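Putative uncharacterized protein PH0300 (Pyrococcus horikoshii, PDB 3VRH) catalyses the ATP-dependent 2-thiolation of 5-methyluridine at position 54 in the T loop of tRNAs, a modification that stabilises tRNA at high temperature. Local coordinates at residues 149-154 / 190-195. Numbering follows the deposited sequence.
With BCN (bicine), chain D.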
ATOM      1  N   ASP A 149      22.686  22.851  13.084  1.00 27.99           N
ATOM      2  CA  ASP A 149      23.240  21.557  12.694  1.00 34.28           C
ATOM      3  C   ASP A 149      22.179  20.574  12.227  1.00 36.50           C
ATOM      4  O   ASP A 149      22.491  19.584  11.564  1.00 34.10           O
ATOM      5  CB  ASP A 149      24.010  20.937  13.857  1.00 32.66           C
ATOM      6  CG  ASP A 149      25.153  21.814  14.317  1.00 36.72           C
ATOM      7  OD1 ASP A 149      25.879  22.346  13.450  1.00 34.80           O
ATOM      8  OD2 ASP A 149      25.306  21.992  15.541  1.00 36.22           O
ATOM      9  N   ALA A 150      20.926  20.835  12.579  1.00 32.42           N
ATOM     10  CA  ALA A 150      19.881  19.859  12.330  1.00 28.00           C
ATOM     11  C   ALA A 150      18.515  20.516  12.419  1.00 28.21           C
ATOM     12  O   ALA A 150      18.315  21.474  13.166  1.00 26.66           O
ATOM     13  CB  ALA A 150      19.980  18.728  13.344  1.00 25.13           C
ATOM     14  N   ILE A 151      17.579  19.988  11.644  1.00 26.94           N
ATOM     15  CA  ILE A 151      16.180  20.371  11.728  1.00 24.30           C
ATOM     16  C   ILE A 151      15.421  19.141  12.200  1.00 27.66           C
ATOM     17  O   ILE A 151      15.538  18.065  11.607  1.00 26.65           O
ATOM     18  CB  ILE A 151      15.654  20.785  10.350  1.00 25.10           C
ATOM     19  CG1 ILE A 151      16.343  22.060   9.887  1.00 22.70           C
ATOM     20  CG2 ILE A 151      14.143  20.933  10.360  1.00 26.47           C
ATOM     21  CD1 ILE A 151      16.083  22.402   8.451  1.00 25.19           C
ATOM     22  N   ALA A 152      14.663  19.284  13.278  1.00 25.34           N
ATOM     23  CA  ALA A 152      13.798  18.202  13.746  1.00 25.03           C
ATOM     24  C   ALA A 152      12.341  18.527  13.406  1.00 23.72           C
ATOM     25  O   ALA A 152      11.882  19.640  13.669  1.00 25.16           O
ATOM     26  CB  ALA A 152      13.962  18.003  15.236  1.00 21.00           C
ATOM     27  N   THR A 153      11.633  17.566  12.800  1.00 23.90           N
ATOM     28  CA  THR A 153      10.208  17.710  12.515  1.00 24.16           C
ATOM     29  C   THR A 153       9.371  16.742  13.369  1.00 21.30           C
ATOM     30  O   THR A 153       9.914  15.878  14.052  1.00 22.07           O
ATOM     31  CB  THR A 153       9.913  17.523  11.019  1.00 25.29           C
ATOM     32  OG1 THR A 153      10.223  16.184  10.642  1.00 23.05           O
ATOM     33  CG2 THR A 153      10.756  18.483  10.176  1.00 27.58           C
ATOM     34  N   GLY A 154       8.055  16.903  13.340  1.00 19.87           N
ATOM     35  CA  GLY A 154       7.165  16.212  14.258  1.00 22.59           C
ATOM     36  C   GLY A 154       6.443  14.984  13.705  1.00 24.44           C
ATOM     37  O   GLY A 154       5.570  14.428  14.365  1.00 23.80           O
ATOM     38  N   ILE A 190      20.479  20.902   5.163  1.00 34.99           N
ATOM     39  CA  ILE A 190      20.746  20.607   6.563  1.00 28.54           C
ATOM     40  C   ILE A 190      20.143  19.260   6.943  1.00 29.27           C
ATOM     41  O   ILE A 190      19.103  18.878   6.408  1.00 26.67           O
ATOM     42  CB  ILE A 190      20.148  21.705   7.486  1.00 29.88           C
ATOM     43  CG1 ILE A 190      20.685  23.085   7.104  1.00 30.85           C
ATOM     44  CG2 ILE A 190      20.444  21.408   8.945  1.00 26.29           C
ATOM     45  CD1 ILE A 190      22.169  23.241   7.326  1.00 30.86           C
ATOM     46  N   LYS A 191      20.794  18.552   7.864  1.00 31.93           N
ATOM     47  CA  LYS A 191      20.281  17.282   8.374  1.00 34.64           C
ATOM     48  C   LYS A 191      18.872  17.448   8.943  1.00 31.78           C
ATOM     49  O   LYS A 191      18.645  18.319   9.796  1.00 29.43           O
ATOM     50  CB  LYS A 191      21.199  16.715   9.467  1.00 31.13           C
ATOM     51  CG  LYS A 191      20.666  15.431  10.090  1.00 31.92           C
ATOM     52  CD  LYS A 191      21.698  14.715  10.946  1.00 34.57           C
ATOM     53  CE  LYS A 191      21.975  15.484  12.217  1.00 34.37           C
ATOM     54  NZ  LYS A 191      22.448  14.594  13.315  1.00 37.65           N
ATOM     55  N   LYS A 192      17.944  16.616   8.464  1.00 23.27           N
ATOM     56  CA  LYS A 192      16.560  16.597   8.948  1.00 31.18           C
ATOM     57  C   LYS A 192      16.276  15.274   9.632  1.00 28.18           C
ATOM     58  O   LYS A 192      16.546  14.213   9.061  1.00 29.82           O
ATOM     59  CB  LYS A 192      15.550  16.807   7.802  1.00 28.54           C
ATOM     60  CG  LYS A 192      15.483  18.232   7.299  1.00 34.70           C
ATOM     61  CD  LYS A 192      14.477  18.447   6.163  1.00 34.20           C
ATOM     62  CE  LYS A 192      13.067  18.770   6.662  1.00 41.20           C
ATOM     63  NZ  LYS A 192      12.147  19.045   5.506  1.00 37.74           N
ATOM     64  N   VAL A 193      15.727  15.343  10.844  1.00 23.69           N
ATOM     65  CA  VAL A 193      15.425  14.159  11.639  1.00 21.88           C
ATOM     66  C   VAL A 193      13.983  14.163  12.157  1.00 25.36           C
ATOM     67  O   VAL A 193      13.342  15.213  12.235  1.00 25.09           O
ATOM     68  CB  VAL A 193      16.401  14.006  12.827  1.00 26.01           C
ATOM     69  CG1 VAL A 193      17.815  13.813  12.335  1.00 24.94           C
ATOM     70  CG2 VAL A 193      16.315  15.229  13.758  1.00 25.66           C
ATOM     71  N   LYS A 194      13.490  12.976  12.502  1.00 24.23           N
ATOM     72  CA  LYS A 194      12.116  12.776  12.966  1.00 23.72           C
ATOM     73  C   LYS A 194      12.168  12.015  14.292  1.00 22.37           C
ATOM     74  O   LYS A 194      12.080  10.774  14.314  1.00 24.71           O
ATOM     75  CB  LYS A 194      11.298  11.974  11.916  1.00 21.75           C
ATOM     76  CG  LYS A 194      11.073  12.719  10.607  1.00 26.69           C
ATOM     77  CD  LYS A 194      10.326  11.889   9.556  1.00 25.12           C
ATOM     78  CE  LYS A 194      10.165  12.701   8.273  1.00 25.39           C
ATOM     79  NZ  LYS A 194       9.322  12.008   7.248  1.00 26.95           N
ATOM     80  N   PRO A 195      12.351  12.743  15.399  1.00 18.77           N
ATOM     81  CA  PRO A 195      12.433  12.129  16.730  1.00 21.66           C
ATOM     82  C   PRO A 195      11.152  11.421  17.189  1.00 23.98           C
ATOM     83  O   PRO A 195      11.205  10.562  18.067  1.00 19.65           O
ATOM     84  CB  PRO A 195      12.722  13.328  17.654  1.00 24.29           C
ATOM     85  CG  PRO A 195      13.267  14.409  16.739  1.00 24.10           C
ATOM     86  CD  PRO A 195      12.599  14.201  15.429  1.00 18.52           C
TER
HETATM   87  N1  BCN D 403       5.268  19.030  11.432  1.00 36.46           N
HETATM   88  C1  BCN D 403       4.775  17.614  11.681  1.00 32.83           C
HETATM   89  C2  BCN D 403       3.905  17.060  10.617  1.00 32.96           C
HETATM   90  O21 BCN D 403       4.056  17.502   9.449  1.00 40.94           O
HETATM   91  O22 BCN D 403       3.033  16.204  10.885  1.00 39.83           O
HETATM   92  C3  BCN D 403       4.320  20.034  11.987  1.00 37.46           C
HETATM   93  C4  BCN D 403       3.301  19.582  13.055  1.00 37.24           C
HETATM   94  O4  BCN D 403       2.931  20.322  13.931  1.00 24.87           O
HETATM   95  C5  BCN D 403       6.579  19.211  12.053  1.00 23.14           C
HETATM   96  C6  BCN D 403       7.269  20.442  11.647  1.00 34.77           C
HETATM   97  O6  BCN D 403       8.433  20.579  11.832  1.00 33.52           O
HETATM   98  O   HOH W   1      23.588  19.256   9.277  1.00 32.63           O
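Ile151 and Val193 hold two parallel strands together: Ile151 N donates to Lys191 O at 2.7 Å, and Val193 N donates to Ile151 O at 2.8 Å. A third bond, Thr153 N to Val193 O (3.0 Å), carries the pairing past the end of strand 150-152; all three are within 17° of straight at the hydrogen. At the opposite end a water bridges Asp149 O and Lys191 N.

On one face lie Ala150, Ala152, Lys191 and Val193. Ala152 CB packs on Val193 CG2 (3.9 Å) and also against Pro195 CG. Val193 CG1 is anti to the carbonyl carbon (chi1 -63°), which leaves CG2 between backbone N and carbonyl carbon, within 3.6 Å of Ile151 O. The other face carries Ile151 and Lys192, where the methylene Lys192 CG rests 4.0 Å from Ile151 CB, while Ile151 CD1 reaches back to Ile190 CB. Thr153 OG1 lies between its backbone N and carbonyl carbon (chi1 65°), touches Lys194 CG at 3.6 Å and is hydrogen-bonded to His155 ND1; Thr153 CG2, anti to the carbonyl carbon, is turned to bicine O6 (3.5 Å). Bicine lies by Thr153 and Gly154, an established ATP-binding residue, hence near the nucleotide site of this PP-loop (HUP clan) domain.

Strand 49-53 flanks 150-152 in parallel, strand 182-183 flanks 191-193 antiparallel, and helix 127-145 covers Ile151 and Ile190 through Ala143.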